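Local coordinates for tRNA-splicing endonuclease (Sulfolobus tokodaii, PDB 2CV8) that cleaves precursor tRNA at the 5' and 3' splice sites, releasing the intron and leaving 2',3'-cyclic phosphate and 5'-hydroxyl ends, at the interface of chains A and B. Residues are numbered along the deposited sequence; one frame, centred on the assembly and turned at random. Chains: chain A/B, tRNA-splicing endonuclease.

Contacts 1 and 2 are neighbouring parts of one two-fold interface, the centres of their C-alpha atoms about 5 Å apart, and they share A:Ser141, A:Leu145 and B:Ile162. Contact 1 centres on the pairing of the two 170-178 strands and the apolar side chains beside it. Contact 2 continues from helix 141-144 of chain A to the loop of B:Glu135 and the start of the partner's terminal strand. Together they join the two subunits of the deposited dimer; the enzyme is a homotetramer, a dimer of dimers. A:Lys156, one of the family's catalytic residues, lies about 9 Å from the centre of contact 1 and 13 Å from that of contact 2.

Contact 1: the interface of chains A and B. Residues chain A 141, 144-145, 175, 177; chain B 139, 162, 173, 175.
B:Ile173 projects from the terminal strand of chain B into the apolar centre of the dimer contact, where A:Ile144, A:Leu145 and A:Phe175 meet it. In this member of the archaeal short subfamily of tRNA-intron endonucleases, strand 170-178 of each subunit pairs antiparallel with its copy across the two-fold axis, A:Phe175 opposite B:Phe175 and A:Trp177 opposite B:Ile173. The beta-branched isoleucine suits a strand and offers two arms. Its longer arm, with CG1 lodged between the backbone N and the carbonyl carbon (chi1 88°), carries CD1 to within 3.9 Å of CG2 of A:Ile144, the two side chains crossing at about a right angle. The same B:Ile173 CD1 lies 4.2 Å above the plane of the A:Phe175 ring, displaced toward its rim, and the methyl touches the outer part of the aromatic face. The shorter arm turns to the leucine: B:Ile173 CG2 stands 4.0 Å from A:Leu145 CD2.

At the paired phenylalanines, the A:Phe175 CB methylene lies in the plane of the B:Phe175 ring, at its edge. The rings also approach each other through their rims, CD2 of A:Phe175 being 3.9 Å from CD2 of B:Phe175; the latter residue is poorly ordered, which limits what its exact pose can tell. Phenylalanine probably suits this position because it gives CB and ring-edge contact at the strand pairing and, on chain A, a face for B:Ile173.

Farther out, A:Leu145 and B:Ile162 reach toward each other tip to tip, with 3.8 Å between leucine CD2 and isoleucine CD1. That isoleucine is extended beyond CB (chi2 -175°), which lets its terminal methyl also approach the CB methylene of A:Ser141 at 3.4 Å. Serine's short side chain, at the start of helix 141-144, probably lets the methyl come up against its CB. On this polar rim its hydroxyl OG lies 3.5 Å from CD1 of B:Ile139, a van der Waals contact with the strand 138-140 of the partner.

Contact 2: the interface of chains A and B. Residues chain A 140-142, 145; chain B 135, 162, 171.
The backbone N of A:Asn142 donates a hydrogen bond of 2.8 Å to the carbonyl O of B:Glu135, lying in the carbonyl plane, although the bond is bent at the hydrogen. The C=O...N angle is 152°. Amide N-H groups at the beginning of a helix have no earlier turn to bind, and here the partner's loop supplies an acceptor to the first turn of helix 141-144. A:Ser140, just before that helix, suits a capping position: its hydroxyl, swung opposite its own backbone N (chi1 178°), makes a weak hydrogen bond from OG to the same B:Glu135 O, 3.1 Å away, and weakly accepts from A:Asn142 N.

The side chains of A:Asn142 and B:Glu135 run side by side in the same direction, amide and carboxylate planes 66° apart. Although A:Asn142 ND2 and B:Glu135 OE2 are 2.7 Å apart, as the amide is placed its N-H groups do not point at the carboxylate, and the pair is not a hydrogen bond. B:Glu135 is extended beyond CG and runs along the shorter A:Asn142; both polar ends would suit an interface margin.

A:Leu145 serves a second neighbour here, crossing the aliphatic stem of B:Arg171 at about a right angle. A long arginine can pack its methylenes while its charged end travels onward; this one is poorly ordered. The leucine fork straddles the arginine CD, with A:Leu145 CD2 at 3.3 Å and CD1 at 3.5 Å from B:Arg171 CD.

Contact 1: the interface of chains A and B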
loop_
_atom_site.group_PDB
_atom_site.type_symbol
_atom_site.label_atom_id
_atom_site.label_comp_id
_atom_site.label_asym_id
_atom_site.label_seq_id
_atom_site.Cartn_x
_atom_site.Cartn_y
_atom_site.Cartn_z
ATOM N N SER A 141 -9.007 0.513 1.228
ATOM C CA SER A 141 -7.932 0.564 2.202
ATOM C C SER A 141 -8.194 -0.423 3.340
ATOM O O SER A 141 -7.260 -0.999 3.890
ATOM C CB SER A 141 -7.812 1.989 2.749
ATOM O OG SER A 141 -7.949 2.948 1.708
ATOM N N ILE A 144 -7.770 -4.207 2.282
ATOM C CA ILE A 144 -6.360 -4.539 2.386
ATOM C C ILE A 144 -6.052 -4.993 3.815
ATOM O O ILE A 144 -6.159 -6.179 4.131
ATOM C CB ILE A 144 -5.509 -3.304 2.061
ATOM C CG1 ILE A 144 -5.674 -2.940 0.586
ATOM C CG2 ILE A 144 -4.068 -3.549 2.431
ATOM C CD1 ILE A 144 -4.979 -1.658 0.188
ATOM N N LEU A 145 -5.679 -4.047 4.678
ATOM C CA LEU A 145 -5.366 -4.374 6.063
ATOM C C LEU A 145 -6.525 -5.201 6.600
ATOM O O LEU A 145 -6.377 -5.952 7.565
ATOM C CB LEU A 145 -5.167 -3.096 6.896
ATOM C CG LEU A 145 -6.331 -2.136 7.171
ATOM C CD1 LEU A 145 -7.249 -2.708 8.239
ATOM C CD2 LEU A 145 -5.781 -0.802 7.643
ATOM N N PHE A 175 2.999 -5.211 1.850
ATOM C CA PHE A 175 2.728 -4.229 2.885
ATOM C C PHE A 175 2.436 -4.852 4.239
ATOM O O PHE A 175 1.846 -5.928 4.333
ATOM C CB PHE A 175 1.601 -3.268 2.490
ATOM C CG PHE A 175 0.376 -3.934 1.977
ATOM C CD1 PHE A 175 -0.164 -5.033 2.632
ATOM C CD2 PHE A 175 -0.261 -3.440 0.847
ATOM C CE1 PHE A 175 -1.324 -5.634 2.172
ATOM C CE2 PHE A 175 -1.419 -4.027 0.375
ATOM C CZ PHE A 175 -1.955 -5.131 1.038
ATOM N N TRP A 177 1.148 -4.146 8.442
ATOM C CA TRP A 177 0.336 -3.322 9.318
ATOM C C TRP A 177 1.355 -2.735 10.313
ATOM O O TRP A 177 1.961 -3.461 11.103
ATOM C CB TRP A 177 -0.691 -4.197 10.039
ATOM C CG TRP A 177 -1.670 -3.448 10.901
ATOM C CD1 TRP A 177 -2.688 -2.643 10.481
ATOM C CD2 TRP A 177 -1.724 -3.445 12.335
ATOM N NE1 TRP A 177 -3.374 -2.139 11.562
ATOM C CE2 TRP A 177 -2.803 -2.615 12.711
ATOM C CE3 TRP A 177 -0.962 -4.065 13.338
ATOM C CZ2 TRP A 177 -3.142 -2.386 14.046
ATOM C CZ3 TRP A 177 -1.297 -3.839 14.665
ATOM C CH2 TRP A 177 -2.380 -3.005 15.006
ATOM N N ILE B 139 -9.045 2.220 -3.578
ATOM C CA ILE B 139 -7.818 2.534 -4.295
ATOM C C ILE B 139 -7.723 1.656 -5.552
ATOM O O ILE B 139 -8.075 0.479 -5.528
ATOM C CB ILE B 139 -6.595 2.255 -3.410
ATOM C CG1 ILE B 139 -6.797 2.856 -2.023
ATOM C CG2 ILE B 139 -5.370 2.870 -4.014
ATOM C CD1 ILE B 139 -5.779 2.362 -1.006
ATOM N N ILE B 162 -3.980 5.242 7.294
ATOM C CA ILE B 162 -5.414 5.012 7.163
ATOM C C ILE B 162 -6.200 5.454 8.394
ATOM O O ILE B 162 -6.067 4.885 9.478
ATOM C CB ILE B 162 -5.675 3.542 6.841
ATOM C CG1 ILE B 162 -5.000 3.210 5.504
ATOM C CG2 ILE B 162 -7.162 3.277 6.779
ATOM C CD1 ILE B 162 -5.256 1.813 4.988
ATOM N N ILE B 173 0.167 1.391 7.547
ATOM C CA ILE B 173 0.604 0.233 6.796
ATOM C C ILE B 173 1.631 0.707 5.791
ATOM O O ILE B 173 1.377 1.602 4.985
ATOM C CB ILE B 173 -0.590 -0.500 6.090
ATOM C CG1 ILE B 173 -0.859 0.086 4.705
ATOM C CG2 ILE B 173 -1.862 -0.364 6.933
ATOM C CD1 ILE B 173 -1.768 -0.785 3.844
ATOM N N PHE B 175 4.489 -0.142 2.708
ATOM C CA PHE B 175 4.726 -1.101 1.639
ATOM C C PHE B 175 5.908 -0.737 0.772
ATOM O O PHE B 175 6.193 0.436 0.556
ATOM C CB PHE B 175 3.481 -1.323 0.766
ATOM C CG PHE B 175 2.817 -0.071 0.297
ATOM C CD1 PHE B 175 3.553 0.967 -0.248
ATOM C CD2 PHE B 175 1.433 0.042 0.361
ATOM C CE1 PHE B 175 2.926 2.096 -0.726
ATOM C CE2 PHE B 175 0.796 1.171 -0.115
ATOM C CZ PHE B 175 1.545 2.203 -0.660
#

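Contact 2: the interface of chains A and B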
loop_
_atom_site.group_PDB
_atom_site.type_symbol
_atom_site.label_atom_id
_atom_site.label_comp_id
_atom_site.label_asym_id
_atom_site.label_seq_id
_atom_site.Cartn_x
_atom_site.Cartn_y
_atom_site.Cartn_z
ATOM N N SER A 140 -10.301 -1.530 -1.422
ATOM C CA SER A 140 -10.434 -0.498 -0.412
ATOM C C SER A 140 -9.300 -0.600 0.576
ATOM O O SER A 140 -8.709 -1.660 0.752
ATOM C CB SER A 140 -11.760 -0.625 0.327
ATOM O OG SER A 140 -11.850 0.355 1.340
ATOM N N SER A 141 -9.007 0.513 1.228
ATOM C CA SER A 141 -7.932 0.564 2.202
ATOM C C SER A 141 -8.194 -0.423 3.340
ATOM O O SER A 141 -7.260 -0.999 3.890
ATOM C CB SER A 141 -7.812 1.989 2.749
ATOM O OG SER A 141 -7.949 2.948 1.708
ATOM N N ASN A 142 -9.468 -0.622 3.681
ATOM C CA ASN A 142 -9.836 -1.534 4.762
ATOM C C ASN A 142 -10.101 -2.945 4.250
ATOM O O ASN A 142 -10.432 -3.840 5.027
ATOM C CB ASN A 142 -11.059 -1.006 5.528
ATOM C CG ASN A 142 -10.881 -1.084 7.049
ATOM O OD1 ASN A 142 -10.829 -2.169 7.633
ATOM N ND2 ASN A 142 -10.780 0.075 7.691
ATOM N N LEU A 145 -5.679 -4.047 4.678
ATOM C CA LEU A 145 -5.366 -4.374 6.063
ATOM C C LEU A 145 -6.525 -5.201 6.600
ATOM O O LEU A 145 -6.377 -5.952 7.565
ATOM C CB LEU A 145 -5.167 -3.096 6.896
ATOM C CG LEU A 145 -6.331 -2.136 7.171
ATOM C CD1 LEU A 145 -7.249 -2.708 8.239
ATOM C CD2 LEU A 145 -5.781 -0.802 7.643
ATOM N N GLU B 135 -9.814 5.003 5.260
ATOM C CA GLU B 135 -9.913 3.547 5.289
ATOM C C GLU B 135 -10.872 2.960 4.266
ATOM O O GLU B 135 -10.619 1.888 3.708
ATOM C CB GLU B 135 -10.305 3.066 6.689
ATOM C CG GLU B 135 -11.679 3.530 7.157
ATOM C CD GLU B 135 -12.008 3.074 8.575
ATOM O OE1 GLU B 135 -13.079 3.466 9.090
ATOM O OE2 GLU B 135 -11.200 2.325 9.170
ATOM N N ILE B 162 -3.980 5.242 7.294
ATOM C CA ILE B 162 -5.414 5.012 7.163
ATOM C C ILE B 162 -6.200 5.454 8.394
ATOM O O ILE B 162 -6.067 4.885 9.478
ATOM C CB ILE B 162 -5.675 3.542 6.841
ATOM C CG1 ILE B 162 -5.000 3.210 5.504
ATOM C CG2 ILE B 162 -7.162 3.277 6.779
ATOM C CD1 ILE B 162 -5.256 1.813 4.988
ATOM N N ARG B 171 -4.532 3.445 11.425
ATOM C CA ARG B 171 -3.796 2.223 11.126
ATOM C C ARG B 171 -2.721 2.581 10.113
ATOM O O ARG B 171 -3.010 3.105 9.034
ATOM C CB ARG B 171 -4.727 1.152 10.544
ATOM C CG ARG B 171 -5.644 0.466 11.552
ATOM C CD ARG B 171 -6.632 -0.454 10.841
ATOM N NE ARG B 171 -7.475 -1.216 11.760
ATOM C CZ ARG B 171 -7.051 -2.228 12.514
ATOM N NH1 ARG B 171 -5.783 -2.615 12.468
ATOM N NH2 ARG B 171 -7.902 -2.860 13.313
#